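Local coordinates for Alr4995 protein (Nostoc sp., PDB 6LRF) that is a bifunctional arginine dihydrolase and ornithine cyclodeaminase, an activity pair expected to turn arginine into ornithine and then ornithine into proline, at residues Glu480-Lys483 with Ile484-Gly488; Leu508-Leu511 with Ile512-Tyr516; Val528-Ile531 with Glu532-Met536; Met584-Cys587 with Val588-Ile592. All coordinates share one frame; numbering follows the deposited sequence.

Contact 1 (Glu480-Lys483 with Ile484-Gly488); sequences ELRK and IRDAG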
loop_
_atom_site.group_PDB
_atom_site.type_symbol
_atom_site.label_atom_id
_atom_site.label_comp_id
_atom_site.label_asym_id
_atom_site.label_seq_id
_atom_site.Cartn_x
_atom_site.Cartn_y
_atom_site.Cartn_z
ATOM N N GLU B 480 -19.069 -23.579 3.567
ATOM C CA GLU B 480 -18.443 -24.237 4.716
ATOM C C GLU B 480 -19.212 -23.852 5.969
ATOM O O GLU B 480 -19.482 -24.674 6.827
ATOM C CB GLU B 480 -16.967 -23.836 4.844
ATOM C CG GLU B 480 -16.032 -24.318 3.713
ATOM C CD GLU B 480 -14.720 -23.517 3.635
ATOM O OE1 GLU B 480 -14.590 -22.506 4.363
ATOM O OE2 GLU B 480 -13.825 -23.879 2.828
ATOM N N LEU B 481 -19.607 -22.587 6.036
ATOM C CA LEU B 481 -20.277 -22.042 7.207
ATOM C C LEU B 481 -21.667 -22.634 7.440
ATOM O O LEU B 481 -22.020 -22.940 8.572
ATOM C CB LEU B 481 -20.374 -20.526 7.075
ATOM C CG LEU B 481 -20.580 -19.698 8.331
ATOM C CD1 LEU B 481 -19.784 -20.247 9.486
ATOM C CD2 LEU B 481 -20.115 -18.297 8.011
ATOM N N ARG B 482 -22.462 -22.783 6.384
ATOM C CA ARG B 482 -23.787 -23.402 6.509
ATOM C C ARG B 482 -23.672 -24.892 6.853
ATOM O O ARG B 482 -24.443 -25.424 7.668
ATOM C CB ARG B 482 -24.590 -23.219 5.217
ATOM C CG ARG B 482 -25.990 -23.825 5.226
ATOM C CD ARG B 482 -26.654 -23.558 3.880
ATOM N NE ARG B 482 -27.974 -24.169 3.729
ATOM C CZ ARG B 482 -28.186 -25.390 3.240
ATOM N NH1 ARG B 482 -29.428 -25.853 3.135
ATOM N NH2 ARG B 482 -27.164 -26.145 2.848
ATOM N N LYS B 483 -22.702 -25.554 6.230
ATOM C CA LYS B 483 -22.431 -26.963 6.496
ATOM C C LYS B 483 -22.111 -27.181 7.962
ATOM O O LYS B 483 -22.594 -28.131 8.573
ATOM C CB LYS B 483 -21.275 -27.470 5.633
ATOM C CG LYS B 483 -21.656 -28.580 4.661
ATOM C CD LYS B 483 -20.939 -28.408 3.329
ATOM C CE LYS B 483 -21.258 -29.548 2.360
ATOM N NZ LYS B 483 -22.694 -29.973 2.377
ATOM N N ILE B 484 -21.306 -26.290 8.532
ATOM C CA ILE B 484 -20.895 -26.445 9.915
ATOM C C ILE B 484 -22.061 -26.164 10.853
ATOM O O ILE B 484 -22.219 -26.856 11.850
ATOM C CB ILE B 484 -19.684 -25.529 10.257
ATOM C CG1 ILE B 484 -18.472 -25.940 9.426
ATOM C CG2 ILE B 484 -19.331 -25.614 11.734
ATOM C CD1 ILE B 484 -17.264 -25.042 9.596
ATOM N N ARG B 485 -22.887 -25.169 10.545
ATOM C CA ARG B 485 -23.991 -24.826 11.447
ATOM C C ARG B 485 -25.065 -25.929 11.486
ATOM O O ARG B 485 -25.573 -26.280 12.562
ATOM C CB ARG B 485 -24.645 -23.499 11.045
ATOM C CG ARG B 485 -25.816 -23.122 11.950
ATOM C CD ARG B 485 -26.689 -22.014 11.371
ATOM N NE ARG B 485 -27.432 -22.451 10.187
ATOM C CZ ARG B 485 -28.356 -21.719 9.565
ATOM N NH1 ARG B 485 -28.669 -20.503 10.012
ATOM N NH2 ARG B 485 -28.971 -22.206 8.494
ATOM N N ASP B 486 -25.409 -26.459 10.310
ATOM C CA ASP B 486 -26.403 -27.534 10.199
ATOM C C ASP B 486 -25.922 -28.797 10.914
ATOM O O ASP B 486 -26.706 -29.508 11.547
ATOM C CB ASP B 486 -26.706 -27.842 8.726
ATOM C CG ASP B 486 -27.289 -26.644 7.982
ATOM O OD1 ASP B 486 -27.734 -25.667 8.638
ATOM O OD2 ASP B 486 -27.311 -26.683 6.733
ATOM N N ALA B 487 -24.622 -29.057 10.824
ATOM C CA ALA B 487 -24.018 -30.187 11.518
ATOM C C ALA B 487 -23.795 -29.916 13.013
ATOM O O ALA B 487 -23.197 -30.736 13.703
ATOM C CB ALA B 487 -22.705 -30.562 10.852
ATOM N N GLY B 488 -24.269 -28.772 13.506
ATOM C CA GLY B 488 -24.112 -28.402 14.908
ATOM C C GLY B 488 -22.701 -28.063 15.412
ATOM O O GLY B 488 -22.477 -28.011 16.623
#

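Contact 2 (Leu508-Leu511 with Ile512-Tyr516); sequences LSRL and IREGY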
loop_
_atom_site.group_PDB
_atom_site.type_symbol
_atom_site.label_atom_id
_atom_site.label_comp_id
_atom_site.label_asym_id
_atom_site.label_seq_id
_atom_site.Cartn_x
_atom_site.Cartn_y
_atom_site.Cartn_z
ATOM N N LEU B 508 -22.593 -8.765 10.850
ATOM C CA LEU B 508 -22.103 -9.610 11.933
ATOM C C LEU B 508 -23.229 -9.879 12.934
ATOM O O LEU B 508 -23.393 -11.002 13.379
ATOM C CB LEU B 508 -20.889 -8.971 12.632
ATOM C CG LEU B 508 -20.347 -9.731 13.847
ATOM C CD1 LEU B 508 -20.177 -11.216 13.525
ATOM C CD2 LEU B 508 -19.027 -9.145 14.303
ATOM N N SER B 509 -23.999 -8.845 13.273
ATOM C CA SER B 509 -25.175 -8.981 14.143
ATOM C C SER B 509 -26.113 -10.049 13.642
ATOM O O SER B 509 -26.644 -10.859 14.406
ATOM C CB SER B 509 -25.963 -7.663 14.217
ATOM O OG SER B 509 -25.320 -6.708 15.026
ATOM N N ARG B 510 -26.352 -10.012 12.338
ATOM C CA ARG B 510 -27.265 -10.955 11.718
ATOM C C ARG B 510 -26.724 -12.385 11.820
ATOM O O ARG B 510 -27.452 -13.304 12.208
ATOM C CB ARG B 510 -27.513 -10.565 10.264
ATOM C CG ARG B 510 -28.310 -11.595 9.517
ATOM C CD ARG B 510 -29.378 -10.983 8.644
ATOM N NE ARG B 510 -30.130 -12.057 8.008
ATOM C CZ ARG B 510 -29.962 -12.444 6.750
ATOM N NH1 ARG B 510 -29.086 -11.820 5.974
ATOM N NH2 ARG B 510 -30.686 -13.447 6.266
ATOM N N LEU B 511 -25.446 -12.568 11.490
ATOM C CA LEU B 511 -24.791 -13.868 11.665
ATOM C C LEU B 511 -24.986 -14.464 13.065
ATOM O O LEU B 511 -25.276 -15.653 13.203
ATOM C CB LEU B 511 -23.296 -13.750 11.365
ATOM C CG LEU B 511 -22.933 -13.591 9.894
ATOM C CD1 LEU B 511 -21.442 -13.410 9.758
ATOM C CD2 LEU B 511 -23.402 -14.803 9.103
ATOM N N ILE B 512 -24.824 -13.639 14.098
ATOM C CA ILE B 512 -24.943 -14.093 15.486
ATOM C C ILE B 512 -26.396 -14.477 15.808
ATOM O O ILE B 512 -26.666 -15.498 16.456
ATOM C CB ILE B 512 -24.453 -12.996 16.481
ATOM C CG1 ILE B 512 -22.939 -12.765 16.343
ATOM C CG2 ILE B 512 -24.799 -13.377 17.904
ATOM C CD1 ILE B 512 -22.445 -11.455 16.938
ATOM N N ARG B 513 -27.316 -13.634 15.350
ATOM C CA ARG B 513 -28.756 -13.824 15.523
ATOM C C ARG B 513 -29.249 -15.143 14.923
ATOM O O ARG B 513 -30.093 -15.811 15.507
ATOM C CB ARG B 513 -29.504 -12.647 14.887
ATOM C CG ARG B 513 -30.925 -12.457 15.354
ATOM C CD ARG B 513 -31.363 -11.002 15.153
ATOM N NE ARG B 513 -31.337 -10.586 13.751
ATOM C CZ ARG B 513 -30.619 -9.574 13.273
ATOM N NH1 ARG B 513 -29.845 -8.856 14.082
ATOM N NH2 ARG B 513 -30.677 -9.273 11.980
ATOM N N GLU B 514 -28.693 -15.522 13.777
ATOM C CA GLU B 514 -29.155 -16.687 13.023
ATOM C C GLU B 514 -28.324 -17.972 13.206
ATOM O O GLU B 514 -28.431 -18.904 12.401
ATOM C CB GLU B 514 -29.215 -16.322 11.544
ATOM C CG GLU B 514 -30.127 -15.129 11.304
ATOM C CD GLU B 514 -30.283 -14.765 9.837
ATOM O OE1 GLU B 514 -29.718 -15.474 8.972
ATOM O OE2 GLU B 514 -30.981 -13.764 9.549
ATOM N N GLY B 515 -27.492 -18.005 14.250
ATOM C CA GLY B 515 -26.841 -19.228 14.692
ATOM C C GLY B 515 -25.514 -19.638 14.066
ATOM O O GLY B 515 -25.126 -20.798 14.161
ATOM N N TYR B 516 -24.810 -18.708 13.433
ATOM C CA TYR B 516 -23.532 -19.034 12.816
ATOM C C TYR B 516 -22.337 -18.759 13.735
ATOM O O TYR B 516 -21.216 -19.082 13.391
ATOM C CB TYR B 516 -23.339 -18.250 11.519
ATOM C CG TYR B 516 -24.372 -18.536 10.459
ATOM C CD1 TYR B 516 -25.535 -17.771 10.368
ATOM C CD2 TYR B 516 -24.192 -19.566 9.552
ATOM C CE1 TYR B 516 -26.486 -18.023 9.394
ATOM C CE2 TYR B 516 -25.138 -19.826 8.577
ATOM C CZ TYR B 516 -26.282 -19.050 8.503
ATOM O OH TYR B 516 -27.219 -19.308 7.531
#

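Contact 3 (Val528-Ile531 with Glu532-Met536); sequences VHDI and EQNMM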
loop_
_atom_site.group_PDB
_atom_site.type_symbol
_atom_site.label_atom_id
_atom_site.label_comp_id
_atom_site.label_asym_id
_atom_site.label_seq_id
_atom_site.Cartn_x
_atom_site.Cartn_y
_atom_site.Cartn_z
ATOM N N VAL B 528 -16.904 -1.035 22.439
ATOM C CA VAL B 528 -17.300 0.364 22.602
ATOM C C VAL B 528 -17.836 0.946 21.285
ATOM O O VAL B 528 -18.840 1.643 21.289
ATOM C CB VAL B 528 -16.152 1.270 23.102
ATOM C CG1 VAL B 528 -16.647 2.711 23.237
ATOM C CG2 VAL B 528 -15.617 0.786 24.451
ATOM N N HIS B 529 -17.169 0.667 20.167
ATOM C CA HIS B 529 -17.601 1.197 18.877
ATOM C C HIS B 529 -18.956 0.643 18.454
ATOM O O HIS B 529 -19.777 1.368 17.901
ATOM C CB HIS B 529 -16.558 0.895 17.793
ATOM C CG HIS B 529 -15.356 1.775 17.865
ATOM N ND1 HIS B 529 -15.238 2.930 17.122
ATOM C CD2 HIS B 529 -14.235 1.696 18.620
ATOM C CE1 HIS B 529 -14.083 3.509 17.398
ATOM N NE2 HIS B 529 -13.459 2.783 18.310
ATOM N N ASP B 530 -19.177 -0.645 18.695
ATOM C CA ASP B 530 -20.451 -1.268 18.359
ATOM C C ASP B 530 -21.569 -0.628 19.175
ATOM O O ASP B 530 -22.632 -0.286 18.646
ATOM C CB ASP B 530 -20.410 -2.767 18.621
ATOM C CG ASP B 530 -21.787 -3.424 18.508
ATOM O OD1 ASP B 530 -22.334 -3.504 17.377
ATOM O OD2 ASP B 530 -22.301 -3.896 19.546
ATOM N N ILE B 531 -21.319 -0.453 20.468
ATOM C CA ILE B 531 -22.335 0.125 21.323
ATOM C C ILE B 531 -22.545 1.593 20.939
ATOM O O ILE B 531 -23.673 2.028 20.819
ATOM C CB ILE B 531 -21.967 -0.038 22.789
ATOM C CG1 ILE B 531 -21.984 -1.532 23.133
ATOM C CG2 ILE B 531 -22.947 0.725 23.671
ATOM C CD1 ILE B 531 -21.511 -1.886 24.534
ATOM N N GLU B 532 -21.468 2.332 20.673
ATOM C CA GLU B 532 -21.609 3.729 20.255
ATOM C C GLU B 532 -22.434 3.869 18.972
ATOM O O GLU B 532 -23.318 4.721 18.886
ATOM C CB GLU B 532 -20.243 4.383 20.051
ATOM C CG GLU B 532 -20.319 5.896 19.891
ATOM C CD GLU B 532 -19.040 6.506 19.329
ATOM O OE1 GLU B 532 -17.979 5.839 19.312
ATOM O OE2 GLU B 532 -19.108 7.662 18.872
ATOM N N GLN B 533 -22.138 3.041 17.977
ATOM C CA GLN B 533 -22.834 3.123 16.698
ATOM C C GLN B 533 -24.318 2.862 16.878
ATOM O O GLN B 533 -25.150 3.471 16.205
ATOM C CB GLN B 533 -22.245 2.140 15.686
ATOM C CG GLN B 533 -23.233 1.691 14.580
ATOM C CD GLN B 533 -22.698 0.532 13.715
ATOM O OE1 GLN B 533 -21.881 0.750 12.825
ATOM N NE2 GLN B 533 -23.164 -0.697 13.972
ATOM N N ASN B 534 -24.651 1.968 17.800
ATOM C CA ASN B 534 -26.035 1.562 17.971
ATOM C C ASN B 534 -26.821 2.478 18.904
ATOM O O ASN B 534 -28.015 2.655 18.726
ATOM C CB ASN B 534 -26.093 0.110 18.461
ATOM C CG ASN B 534 -25.894 -0.878 17.327
ATOM O OD1 ASN B 534 -26.847 -1.229 16.638
ATOM N ND2 ASN B 534 -24.648 -1.292 17.097
HETATM N N MSE B 535 -26.149 3.065 19.887
HETATM C CA MSE B 535 -26.798 3.993 20.800
HETATM C C MSE B 535 -26.874 5.403 20.224
HETATM O O MSE B 535 -27.889 6.079 20.370
HETATM C CB MSE B 535 -26.061 4.060 22.134
HETATM C CG MSE B 535 -26.249 2.885 23.071
HETATM SE SE MSE B 535 -25.276 3.241 24.740
HETATM C CE MSE B 535 -26.243 4.847 25.274
HETATM N N MSE B 536 -25.791 5.845 19.589
HETATM C CA MSE B 536 -25.645 7.242 19.199
HETATM C C MSE B 536 -25.632 7.460 17.691
HETATM O O MSE B 536 -25.655 8.602 17.251
HETATM C CB MSE B 536 -24.348 7.849 19.759
HETATM C CG MSE B 536 -23.938 7.435 21.159
HETATM SE SE MSE B 536 -24.977 8.398 22.475
HETATM C CE MSE B 536 -24.346 10.190 22.157
HETATM O O HOH W 1 -23.252 -2.996 15.097
#

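Contact 4 (Met584-Cys587 with Val588-Ile592); sequences MYEC and VRNQI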
loop_
_atom_site.group_PDB
_atom_site.type_symbol
_atom_site.label_atom_id
_atom_site.label_comp_id
_atom_site.label_asym_id
_atom_site.label_seq_id
_atom_site.Cartn_x
_atom_site.Cartn_y
_atom_site.Cartn_z
HETATM N N MSE B 584 -22.853 -6.601 20.296
HETATM C CA MSE B 584 -22.817 -6.986 21.704
HETATM C C MSE B 584 -24.242 -7.317 22.187
HETATM O O MSE B 584 -24.449 -8.250 22.960
HETATM C CB MSE B 584 -22.168 -5.877 22.555
HETATM C CG MSE B 584 -20.793 -5.409 22.035
HETATM SE SE MSE B 584 -19.567 -6.921 21.735
HETATM C CE MSE B 584 -19.560 -7.492 23.594
ATOM N N TYR B 585 -25.220 -6.575 21.686
ATOM C CA TYR B 585 -26.631 -6.844 21.982
ATOM C C TYR B 585 -27.048 -8.259 21.600
ATOM O O TYR B 585 -27.639 -8.971 22.402
ATOM C CB TYR B 585 -27.540 -5.852 21.249
ATOM C CG TYR B 585 -29.023 -6.192 21.359
ATOM C CD1 TYR B 585 -29.762 -5.829 22.483
ATOM C CD2 TYR B 585 -29.680 -6.879 20.338
ATOM C CE1 TYR B 585 -31.113 -6.135 22.585
ATOM C CE2 TYR B 585 -31.029 -7.196 20.432
ATOM C CZ TYR B 585 -31.737 -6.819 21.559
ATOM O OH TYR B 585 -33.069 -7.126 21.655
ATOM N N GLU B 586 -26.755 -8.656 20.366
ATOM C CA GLU B 586 -27.112 -9.998 19.915
ATOM C C GLU B 586 -26.402 -11.077 20.722
ATOM O O GLU B 586 -26.974 -12.145 20.957
ATOM C CB GLU B 586 -26.803 -10.185 18.424
ATOM C CG GLU B 586 -27.641 -9.319 17.464
ATOM C CD GLU B 586 -29.166 -9.503 17.610
ATOM O OE1 GLU B 586 -29.625 -10.483 18.251
ATOM O OE2 GLU B 586 -29.912 -8.647 17.076
ATOM N N CYS B 587 -25.163 -10.819 21.155
ATOM C CA CYS B 587 -24.456 -11.805 21.985
ATOM C C CYS B 587 -25.191 -12.002 23.303
ATOM O O CYS B 587 -25.380 -13.133 23.757
ATOM C CB CYS B 587 -23.001 -11.396 22.260
ATOM S SG CYS B 587 -21.928 -11.592 20.830
ATOM N N VAL B 588 -25.615 -10.904 23.916
ATOM C CA VAL B 588 -26.329 -11.011 25.182
ATOM C C VAL B 588 -27.697 -11.692 24.976
ATOM O O VAL B 588 -28.035 -12.632 25.691
ATOM C CB VAL B 588 -26.500 -9.630 25.856
ATOM C CG1 VAL B 588 -27.438 -9.725 27.053
ATOM C CG2 VAL B 588 -25.131 -9.078 26.290
ATOM N N ARG B 589 -28.449 -11.267 23.968
ATOM C CA ARG B 589 -29.805 -11.796 23.769
ATOM C C ARG B 589 -29.824 -13.266 23.367
ATOM O O ARG B 589 -30.754 -13.997 23.703
ATOM C CB ARG B 589 -30.549 -10.968 22.718
ATOM C CG ARG B 589 -31.219 -9.700 23.276
ATOM C CD ARG B 589 -32.419 -10.007 24.193
ATOM N NE ARG B 589 -33.178 -8.795 24.517
ATOM C CZ ARG B 589 -33.194 -8.200 25.710
ATOM N NH1 ARG B 589 -32.503 -8.713 26.726
ATOM N NH2 ARG B 589 -33.912 -7.090 25.895
ATOM N N ASN B 590 -28.797 -13.707 22.653
ATOM C CA ASN B 590 -28.754 -15.098 22.225
ATOM C C ASN B 590 -27.798 -15.946 23.059
ATOM O O ASN B 590 -27.555 -17.110 22.751
ATOM C CB ASN B 590 -28.389 -15.169 20.746
ATOM C CG ASN B 590 -29.448 -14.522 19.862
ATOM O OD1 ASN B 590 -30.426 -15.159 19.473
ATOM N ND2 ASN B 590 -29.257 -13.250 19.550
ATOM N N GLN B 591 -27.274 -15.352 24.123
ATOM C CA GLN B 591 -26.371 -16.036 25.047
ATOM C C GLN B 591 -25.160 -16.648 24.342
ATOM O O GLN B 591 -24.807 -17.796 24.573
ATOM C CB GLN B 591 -27.135 -17.097 25.826
ATOM C CG GLN B 591 -28.392 -16.538 26.481
ATOM C CD GLN B 591 -29.475 -17.574 26.592
ATOM O OE1 GLN B 591 -29.376 -18.497 27.403
ATOM N NE2 GLN B 591 -30.515 -17.448 25.758
ATOM N N ILE B 592 -24.538 -15.860 23.472
ATOM C CA ILE B 592 -23.260 -16.200 22.858
ATOM C C ILE B 592 -22.169 -15.654 23.767
ATOM O O ILE B 592 -22.159 -14.451 24.071
ATOM C CB ILE B 592 -23.146 -15.593 21.452
ATOM C CG1 ILE B 592 -24.402 -15.919 20.639
ATOM C CG2 ILE B 592 -21.900 -16.074 20.747
ATOM C CD1 ILE B 592 -24.589 -17.419 20.415
#

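Contact 1 (Glu480-Lys483 with Ile484-Gly488)
Arg482 and Asp486 face each other one turn apart at the end of helix 467-486. With CG anti to the backbone N (chi1 180°), the arginine runs out extended as far as NE. Arg482 CG, one bond past CB, is the first atom to touch, 3.5 Å from Asp486 OD2. Past CD, the flat end of the chain turns one face to the same oxygen, Asp486 OD2, which sits over the centre of the guanidinium, 3.8 Å from Arg482 CZ. The guanidinium and carboxylate planes stand 83° apart. Because the oxygen lies well above the guanidinium plane, the long salt bridge of 3.9 Å between Arg482 NH2 and Asp486 OD2 rests on charge alone, with no N-H aimed at it. Asp486 OD1 lies at the guanidinium edge of Arg485, 3.6 Å from Arg485 NE, so one aspartate lies between two arginines. The NH1 of Arg485 has a stronger partner in the backbone O of Glu514.

The helix closes here in a Schellman motif with Gly488 as its C-prime residue, in a positive-phi conformation, and Gly488 N bonds Arg485 O at 3.0 Å. Just upstream, Asp486 N gives Arg482 O a nearly straight bond of 3.0 Å (N-H...O 170°). On the buried side, Ile484 lays CG1 against Glu480 O at 3.1 Å, while its side chain packs on Val491 and Met629 of the parallel sheet. Lys483 reaches the second subunit, where its NZ makes a weak hydrogen bond to Glu26 O and its chain rests on Pro23; Asp486 touches Lys31 of that same subunit.

Contact 2 (Leu508-Leu511 with Ile512-Tyr516)
Leu511 meets Tyr516 in two ways at the end of helix 505-513. Its CD2 packs 3.9 Å from Tyr516 CD1, the two side chains crossing at about a right angle, while its carbonyl O lies in the ring plane at the edge and takes the Tyr516 N-H, with Tyr516 N 3.1 Å from Leu511 O. Gly515, at positive phi, makes the turn that brings the tyrosine back.

Arg510 pairs with Glu514. A bend at chi2 (137°) brings Arg510 NE to Glu514 OE2, a hydrogen-bonded salt bridge modelled at 2.5 Å, a length so short that its exact value is doubtful. The carboxylate is turned 77° from the guanidinium plane, and Arg510 NH2 also pairs with Asp692. Replacing Arg510 with alanine would probably leave the Glu514 and Asp692 carboxylates without this shared positive mate. Ile512, on the buried side, sets CD1 against Leu508 CD1 at 4.1 Å. Arg513 lays one guanidinium face over Arg510 CA, and its NH1 goes on to a salt bridge with Glu586.

Leu511 and Tyr516 pack on helix 680-694, Ile512 on helix 583-589, and Tyr516 also on Leu481 and Arg485 of helix 467-486.

Contact 3 (Val528-Ile531 with Glu532-Met536)
Helix 524-536 follows strand 519-523 of the parallel sheet in the Rossmann-fold region, and Asp530 and Asn534 meet on one of its turns. Asp530 O accepts two bonds from the same asparagine, which reach it from opposite faces of its carbonyl plane: the helical one from Asn534 N at 3.1 Å, and a straighter one from Asn534 ND2 at 2.7 Å (N-H...O 174°). The second lies in the plane of the amide. With CG placed beside its own backbone N (chi1 -80°), the Asn534 side chain folds back over the preceding turn.

A water bridges the two side chains, donating to Asp530 OD1 at 2.5 Å and accepting from Asn534 ND2 at 3.0 Å. Asp530 also receives the backbone N-H groups of Val583 and Met584, at the start of helix 583-589, and Asn534 OD1 bonds Ser581 OG, so the pair ties two helices together. With a leucine in place of Asn534, Asp530 O would probably lose its second donor, and the water and Ser581 OG their bonds to the amide.

Glu532 turns elsewhere, to Thr538, Leu540 and His557. Ile531 and Met535, present as selenomethionine, lie side by side, Ile531 CG2 3.6 Å from Met535 SE.

Contact 4 (Met584-Cys587 with Val588-Ile592)
Arg589 lies across one face of the Tyr585 ring. Its CG sits 3.8 Å from the ring centroid, 26° off the normal and toward the hydroxyl rim, a CH-pi contact made by the aliphatic part of the arginine. Farther out, Arg589 NE gives Tyr585 OH a weak hydrogen bond of 3.3 Å, and the guanidinium is tilted 66° to the ring plane. The charged end thus grazes the phenol tip and does not stack on the ring.

Glu586 and Asn590 instead run side by side, pointing the same way. Glu586, bent at chi2 (-57°), holds its OE1 3.1 Å from Asn590 ND2, a weak bond, while ND2 makes a better one to Glu586 O at 2.9 Å. Glu586 O also takes Asn590 N, and OE2 is engaged by Arg513 on the neighbouring helix.

Helix 583-589 ends here in a Schellman motif with Gln591, at positive phi, as C-prime residue. Ile592 N reaches back to Cys587 O at 2.9 Å, on a lone pair in the carbonyl plane, and Gln591 N bonds Val588 O at 3.2 Å.

Past the turn, Ile592 brings CB to 4.2 Å from Cys587 SG. Cys587 also packs on Phe594 of strand 594-597, and Val588 on Val574 of helix 570-575.

All four contacts lie on helices around the parallel Rossmann-type sheet, and contacts 1, 2 and 4 include the C-terminal turns of their helices. Contact 3 is the buried one, and several of its polar groups are met by a water, backbone N-H groups, hydroxyls and a histidine. Contacts 1, 2 and 4 are partly buried, each with an apolar side and a charged or polar side. Contact 1 alone borders another subunit. The touches run from contact 1 through contacts 2 and 4 to contact 3, by a probable hydrogen bond, a salt bridge and another probable hydrogen bond in turn. Contacts 1 and 3 do not touch, lying about 18 Å apart at their nearest atoms.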